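Local coordinates for BH0236 protein (Bacillus halodurans, PDB 5T7A) that probably binds beta-1,3-glucan as a family 56 carbohydrate-binding module with a beta-sandwich fold, at residues H30-I39 against L96-K104. Residues are numbered along the deposited sequence; the frame is centred on the assembly and turned at random.
Sequences HTHPDYTAGI and LEYSFTYEK. With EDO (1,2-ethanediol), chain C; EDO (1,2-ethanediol), chain E.
Asp34 is gripped by Tyr102, near the end of strand 95-103, and by Lys104 just beyond it. Asp34 OD2 accepts from Tyr102 OH at 2.6 Å through its anti lone pair, lying at the edge of the phenol ring with the carboxylate plane turned 81° from it. Lys104 NZ closes a salt bridge to Asp34 OD1 at 2.8 Å, on the syn side but 24° out of the carboxylate plane. A 1,2-ethanediol molecule also donates to Asp34 OD2 and accepts from Lys104 NZ. Were Asp34 an alanine, the Tyr102 hydroxyl and the Lys104 ammonium would probably both lose their carboxylate partner.

Deeper in, the edge of Tyr35 points at the face of Tyr102 in an offset T-shaped pair, centroids 5.6 Å apart, and Ala37 CB rests 3.6 Å from Phe100 CE2. Ile39 reaches over one face of Tyr98 with CD1, a CH-pi contact, and the same methyl touches Leu96 CD2. With CG between its backbone N and carbonyl carbon (chi1 58°), Tyr98 brings its OH to 3.4 Å from Gly38 CA; a water bridges that hydroxyl to His30 NE2.

Behind this shell, the type I turn from His32 to Tyr35 is braced by Asp34 N donating to His32 ND1 at 3.0 Å, and Phe51 packs against Tyr35, Phe100 and Tyr102. Strands 35-39 and 96-103, axes 9.0 Å apart, are thus joined across the beta-sandwich by side chains alone, apolar packing inside and polar bonds at Asp34 and the Tyr98 hydroxyl.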
ATOM      1  N   HIS A  30       2.117   7.282  -6.018  1.00  9.30           N
ATOM      2  CA  HIS A  30       1.997   8.495  -5.263  1.00  9.31           C
ATOM      3  C   HIS A  30       3.362   8.778  -4.662  1.00  9.12           C
ATOM      4  O   HIS A  30       4.004   7.852  -4.192  1.00  8.26           O
ATOM      5  CB  HIS A  30       0.991   8.306  -4.162  1.00  9.85           C
ATOM      6  CG  HIS A  30      -0.356   7.913  -4.679  1.00 11.45           C
ATOM      7  ND1 HIS A  30      -1.249   8.816  -5.245  1.00 13.34           N
ATOM      8  CD2 HIS A  30      -0.919   6.693  -4.802  1.00 11.94           C
ATOM      9  CE1 HIS A  30      -2.346   8.156  -5.584  1.00 13.41           C
ATOM     10  NE2 HIS A  30      -2.162   6.871  -5.345  1.00 13.84           N
ATOM     11  N   THR A  31       3.778  10.066  -4.606  1.00  7.93           N
ATOM     12  CA  THR A  31       5.097  10.343  -4.157  1.00  8.98           C
ATOM     13  C   THR A  31       5.074  11.431  -3.086  1.00  9.36           C
ATOM     14  O   THR A  31       4.340  12.450  -3.225  1.00 11.76           O
ATOM     15  CB  THR A  31       6.020  10.807  -5.297  1.00  8.97           C
ATOM     16  OG1 THR A  31       5.363  11.804  -6.117  1.00 11.28           O
ATOM     17  CG2 THR A  31       6.383   9.635  -6.138  1.00  9.53           C
ATOM     18  N   HIS A  32       5.970  11.243  -2.140  1.00  8.24           N
ATOM     19  CA  HIS A  32       6.194  12.139  -1.005  1.00  8.20           C
ATOM     20  C   HIS A  32       7.680  12.029  -0.717  1.00  7.64           C
ATOM     21  O   HIS A  32       8.296  10.985  -0.973  1.00  7.08           O
ATOM     22  CB  HIS A  32       5.419  11.727   0.245  1.00  8.34           C
ATOM     23  CG  HIS A  32       5.678  12.595   1.437  1.00  8.17           C
ATOM     24  ND1 HIS A  32       6.687  12.347   2.342  1.00  8.22           N
ATOM     25  CD2 HIS A  32       5.055  13.703   1.871  1.00  9.32           C
ATOM     26  CE1 HIS A  32       6.686  13.277   3.276  1.00  9.38           C
ATOM     27  NE2 HIS A  32       5.716  14.130   2.995  1.00  9.49           N
ATOM     28  N   PRO A  33       8.339  13.077  -0.180  1.00  7.17           N
ATOM     29  CA  PRO A  33       9.761  12.870   0.069  1.00  7.37           C
ATOM     30  C   PRO A  33      10.183  11.585   0.819  1.00  7.38           C
ATOM     31  O   PRO A  33      11.259  11.039   0.564  1.00  7.35           O
ATOM     32  CB  PRO A  33      10.138  14.138   0.868  1.00  8.03           C
ATOM     33  CG  PRO A  33       9.296  15.116   0.246  1.00  8.20           C
ATOM     34  CD  PRO A  33       7.986  14.462   0.093  1.00  7.93           C
ATOM     35  N   ASP A  34       9.342  11.061   1.704  1.00  7.60           N
ATOM     36  CA  ASP A  34       9.594   9.807   2.366  1.00  7.37           C
ATOM     37  C   ASP A  34       9.306   8.544   1.619  1.00  7.13           C
ATOM     38  O   ASP A  34       9.733   7.510   2.067  1.00  7.99           O
ATOM     39  CB  ASP A  34       8.766   9.756   3.655  1.00  7.93           C
ATOM     40  CG  ASP A  34       9.254  10.694   4.731  1.00  8.11           C
ATOM     41  OD1 ASP A  34      10.334  11.263   4.594  1.00  9.71           O
ATOM     42  OD2 ASP A  34       8.571  10.805   5.779  1.00  8.93           O
ATOM     43  N   TYR A  35       8.631   8.557   0.470  1.00  6.53           N
ATOM     44  CA  TYR A  35       8.203   7.289  -0.180  1.00  6.45           C
ATOM     45  C   TYR A  35       7.633   7.488  -1.588  1.00  6.23           C
ATOM     46  O   TYR A  35       6.999   8.521  -1.920  1.00  6.47           O
ATOM     47  CB  TYR A  35       7.121   6.583   0.662  1.00  6.37           C
ATOM     48  CG  TYR A  35       5.857   7.355   0.883  1.00  7.06           C
ATOM     49  CD1 TYR A  35       4.851   7.381  -0.030  1.00  7.44           C
ATOM     50  CD2 TYR A  35       5.690   8.126   2.042  1.00  7.18           C
ATOM     51  CE1 TYR A  35       3.673   8.128   0.146  1.00  7.12           C
ATOM     52  CE2 TYR A  35       4.547   8.899   2.220  1.00  7.51           C
ATOM     53  CZ  TYR A  35       3.566   8.908   1.251  1.00  7.41           C
ATOM     54  OH  TYR A  35       2.408   9.649   1.392  1.00  9.12           O
ATOM     55  N   THR A  36       7.714   6.403  -2.357  1.00  6.49           N
ATOM     56  CA  THR A  36       6.835   6.175  -3.505  1.00  7.04           C
ATOM     57  C   THR A  36       5.916   5.039  -3.073  1.00  7.04           C
ATOM     58  O   THR A  36       6.414   4.051  -2.428  1.00  7.08           O
ATOM     59  CB  THR A  36       7.580   5.695  -4.735  1.00  7.69           C
ATOM     60  OG1 THR A  36       8.612   6.649  -5.031  1.00  7.97           O
ATOM     61  CG2 THR A  36       6.649   5.606  -5.910  1.00  7.21           C
ATOM     62  N   ALA A  37       4.611   5.184  -3.317  1.00  7.19           N
ATOM     63  CA  ALA A  37       3.701   4.124  -2.904  1.00  7.48           C
ATOM     64  C   ALA A  37       2.575   4.010  -3.894  1.00  8.37           C
ATOM     65  O   ALA A  37       2.259   4.965  -4.588  1.00  9.17           O
ATOM     66  CB  ALA A  37       3.119   4.378  -1.515  1.00  7.45           C
ATOM     67  N   GLY A  38       1.950   2.826  -3.989  1.00  8.09           N
ATOM     68  CA  GLY A  38       0.909   2.736  -4.970  1.00  8.96           C
ATOM     69  C   GLY A  38       0.520   1.300  -5.259  1.00  8.79           C
ATOM     70  O   GLY A  38       0.638   0.404  -4.417  1.00  8.70           O
ATOM     71  N   ILE A  39       0.026   1.116  -6.485  1.00  8.01           N
ATOM     72  CA  ILE A  39      -0.459  -0.176  -6.970  1.00  8.85           C
ATOM     73  C   ILE A  39       0.404  -0.627  -8.147  1.00  9.27           C
ATOM     74  O   ILE A  39       0.632   0.157  -9.080  1.00 11.29           O
ATOM     75  CB  ILE A  39      -1.914  -0.089  -7.393  1.00  8.99           C
ATOM     76  CG1 ILE A  39      -2.793   0.474  -6.255  1.00  8.58           C
ATOM     77  CG2 ILE A  39      -2.411  -1.443  -7.853  1.00  9.29           C
ATOM     78  CD1 ILE A  39      -2.836  -0.261  -4.937  1.00  8.87           C
ATOM     79  N   LEU A  96     -10.407   0.163  -4.050  1.00 13.39           N
ATOM     80  CA  LEU A  96      -9.474  -0.147  -2.955  1.00 12.50           C
ATOM     81  C   LEU A  96      -8.947   1.181  -2.429  1.00 12.21           C
ATOM     82  O   LEU A  96      -8.380   1.986  -3.150  1.00 11.69           O
ATOM     83  CB  LEU A  96      -8.342  -1.033  -3.495  1.00 13.44           C
ATOM     84  CG  LEU A  96      -7.154  -1.226  -2.537  1.00 12.19           C
ATOM     85  CD1 LEU A  96      -7.557  -2.116  -1.391  1.00 13.28           C
ATOM     86  CD2 LEU A  96      -6.050  -1.894  -3.344  1.00 12.76           C
ATOM     87  N   GLU A  97      -9.144   1.396  -1.128  1.00 11.50           N
ATOM     88  CA  GLU A  97      -8.577   2.561  -0.454  1.00 11.86           C
ATOM     89  C   GLU A  97      -7.502   2.050   0.488  1.00  9.93           C
ATOM     90  O   GLU A  97      -7.682   1.033   1.141  1.00 10.32           O
ATOM     91  CB  GLU A  97      -9.643   3.389   0.257  1.00 15.23           C
ATOM     92  CG  GLU A  97     -10.451   4.253  -0.757  1.00 19.69           C
ATOM     93  CD  GLU A  97     -11.544   4.982  -0.060  1.00 21.93           C
ATOM     94  OE1 GLU A  97     -12.529   4.291   0.291  1.00 23.93           O
ATOM     95  OE2 GLU A  97     -11.408   6.218   0.116  1.00 25.38           O
ATOM     96  N   TYR A  98      -6.392   2.783   0.612  1.00  9.09           N
ATOM     97  CA  TYR A  98      -5.244   2.267   1.324  1.00  9.03           C
ATOM     98  C   TYR A  98      -4.422   3.412   1.859  1.00  9.22           C
ATOM     99  O   TYR A  98      -4.344   4.489   1.272  1.00 10.23           O
ATOM    100  CB  TYR A  98      -4.381   1.365   0.450  1.00  9.65           C
ATOM    101  CG  TYR A  98      -3.845   1.997  -0.806  1.00  9.05           C
ATOM    102  CD1 TYR A  98      -4.644   2.108  -1.950  1.00  9.14           C
ATOM    103  CD2 TYR A  98      -2.533   2.430  -0.907  1.00  8.23           C
ATOM    104  CE1 TYR A  98      -4.178   2.676  -3.096  1.00  8.74           C
ATOM    105  CE2 TYR A  98      -2.055   2.992  -2.027  1.00  8.24           C
ATOM    106  CZ  TYR A  98      -2.831   3.125  -3.133  1.00  8.72           C
ATOM    107  OH  TYR A  98      -2.317   3.702  -4.270  1.00  9.62           O
ATOM    108  N   SER A  99      -3.896   3.192   3.069  1.00  9.25           N
ATOM    109  CA  SER A  99      -2.998   4.164   3.721  0.58  9.01           C
ATOM    110  C   SER A  99      -1.906   3.394   4.400  1.00  8.84           C
ATOM    111  O   SER A  99      -1.994   2.154   4.491  1.00  9.16           O
ATOM    112  CB  SER A  99      -3.735   4.992   4.718  0.58  8.88           C
ATOM    113  OG  SER A  99      -4.385   4.159   5.678  0.58  9.04           O
ATOM    114  N   PHE A 100      -0.856   4.095   4.821  1.00  7.63           N
ATOM    115  CA  PHE A 100       0.280   3.445   5.426  1.00  7.64           C
ATOM    116  C   PHE A 100       0.657   4.031   6.756  1.00  7.93           C
ATOM    117  O   PHE A 100       0.530   5.247   6.962  1.00  9.05           O
ATOM    118  CB  PHE A 100       1.516   3.538   4.503  1.00  7.19           C
ATOM    119  CG  PHE A 100       1.248   3.021   3.102  1.00  7.35           C
ATOM    120  CD1 PHE A 100       1.411   1.699   2.791  1.00  7.30           C
ATOM    121  CD2 PHE A 100       0.814   3.907   2.106  1.00  7.37           C
ATOM    122  CE1 PHE A 100       1.170   1.238   1.479  1.00  7.10           C
ATOM    123  CE2 PHE A 100       0.572   3.455   0.862  1.00  7.43           C
ATOM    124  CZ  PHE A 100       0.728   2.126   0.517  1.00  7.00           C
ATOM    125  N   THR A 101       1.254   3.179   7.588  1.00  8.22           N
ATOM    126  CA  THR A 101       1.965   3.663   8.762  1.00  8.88           C
ATOM    127  C   THR A 101       3.385   3.116   8.587  1.00  8.73           C
ATOM    128  O   THR A 101       3.556   1.898   8.544  1.00  8.85           O
ATOM    129  CB  THR A 101       1.289   3.205  10.074  1.00  9.88           C
ATOM    130  OG1 THR A 101      -0.015   3.787  10.188  1.00 10.80           O
ATOM    131  CG2 THR A 101       2.133   3.617  11.271  1.00 10.05           C
ATOM    132  N   TYR A 102       4.363   4.020   8.526  1.00  8.46           N
ATOM    133  CA  TYR A 102       5.730   3.648   8.274  1.00  8.67           C
ATOM    134  C   TYR A 102       6.666   4.197   9.306  1.00  9.33           C
ATOM    135  O   TYR A 102       6.520   5.284   9.796  1.00  9.06           O
ATOM    136  CB  TYR A 102       6.197   4.130   6.901  1.00  8.37           C
ATOM    137  CG  TYR A 102       6.150   5.573   6.653  1.00  8.19           C
ATOM    138  CD1 TYR A 102       4.993   6.219   6.258  1.00  8.19           C
ATOM    139  CD2 TYR A 102       7.346   6.340   6.728  1.00  8.94           C
ATOM    140  CE1 TYR A 102       5.012   7.594   6.005  1.00  7.71           C
ATOM    141  CE2 TYR A 102       7.358   7.682   6.470  1.00  8.08           C
ATOM    142  CZ  TYR A 102       6.200   8.328   6.080  1.00  7.92           C
ATOM    143  OH  TYR A 102       6.188   9.668   5.827  1.00  8.48           O
ATOM    144  N   GLU A 103       7.652   3.391   9.635  1.00 10.36           N
ATOM    145  CA  GLU A 103       8.672   3.822  10.591  1.00  9.69           C
ATOM    146  C   GLU A 103       9.766   4.586   9.789  1.00  9.91           C
ATOM    147  O   GLU A 103      10.094   4.251   8.620  1.00 10.12           O
ATOM    148  CB  GLU A 103       9.245   2.603  11.233  1.00 10.16           C
ATOM    149  CG  GLU A 103      10.204   2.875  12.386  1.00  9.81           C
ATOM    150  CD  GLU A 103      11.640   3.000  11.966  1.00 11.76           C
ATOM    151  OE1 GLU A 103      12.032   2.691  10.815  1.00 11.21           O
ATOM    152  OE2 GLU A 103      12.433   3.442  12.853  1.00 13.24           O
ATOM    153  N   LYS A 104      10.356   5.590  10.406  0.50  9.94           N
ATOM    154  CA  LYS A 104      11.496   6.282   9.787  0.50  9.68           C
ATOM    155  C   LYS A 104      12.373   6.836  10.900  0.50 10.56           C
ATOM    156  O   LYS A 104      12.005   7.787  11.539  0.50 10.29           O
ATOM    157  CB  LYS A 104      11.031   7.437   8.880  0.50 10.31           C
ATOM    158  CG  LYS A 104      12.182   8.212   8.198  0.50  9.95           C
ATOM    159  CD  LYS A 104      11.749   9.246   7.162  0.50  9.71           C
ATOM    160  CE  LYS A 104      11.222  10.501   7.859  0.50  9.23           C
ATOM    161  NZ  LYS A 104      11.479  11.752   7.124  0.50  9.22           N
TER
HETATM  162  C1  EDO C1101       8.042  12.568   8.529  1.00 12.79           C
HETATM  163  O1  EDO C1101       8.636  12.881   7.212  1.00 13.57           O
HETATM  164  C2  EDO C1101       7.473  13.856   9.050  1.00 12.14           C
HETATM  165  O2  EDO C1101       8.519  14.704   9.426  1.00 11.47           O
HETATM  166  C1  EDO E1103     -11.348   5.359   3.815  1.00 39.05           C
HETATM  167  O1  EDO E1103     -12.480   5.061   4.613  1.00 37.91           O
HETATM  168  C2  EDO E1103     -11.194   6.846   3.857  1.00 37.49           C
HETATM  169  O2  EDO E1103     -11.562   7.430   2.613  1.00 38.35           O
HETATM  170  O   HOH W   1      -3.936   4.647  -6.210  1.00 12.25           O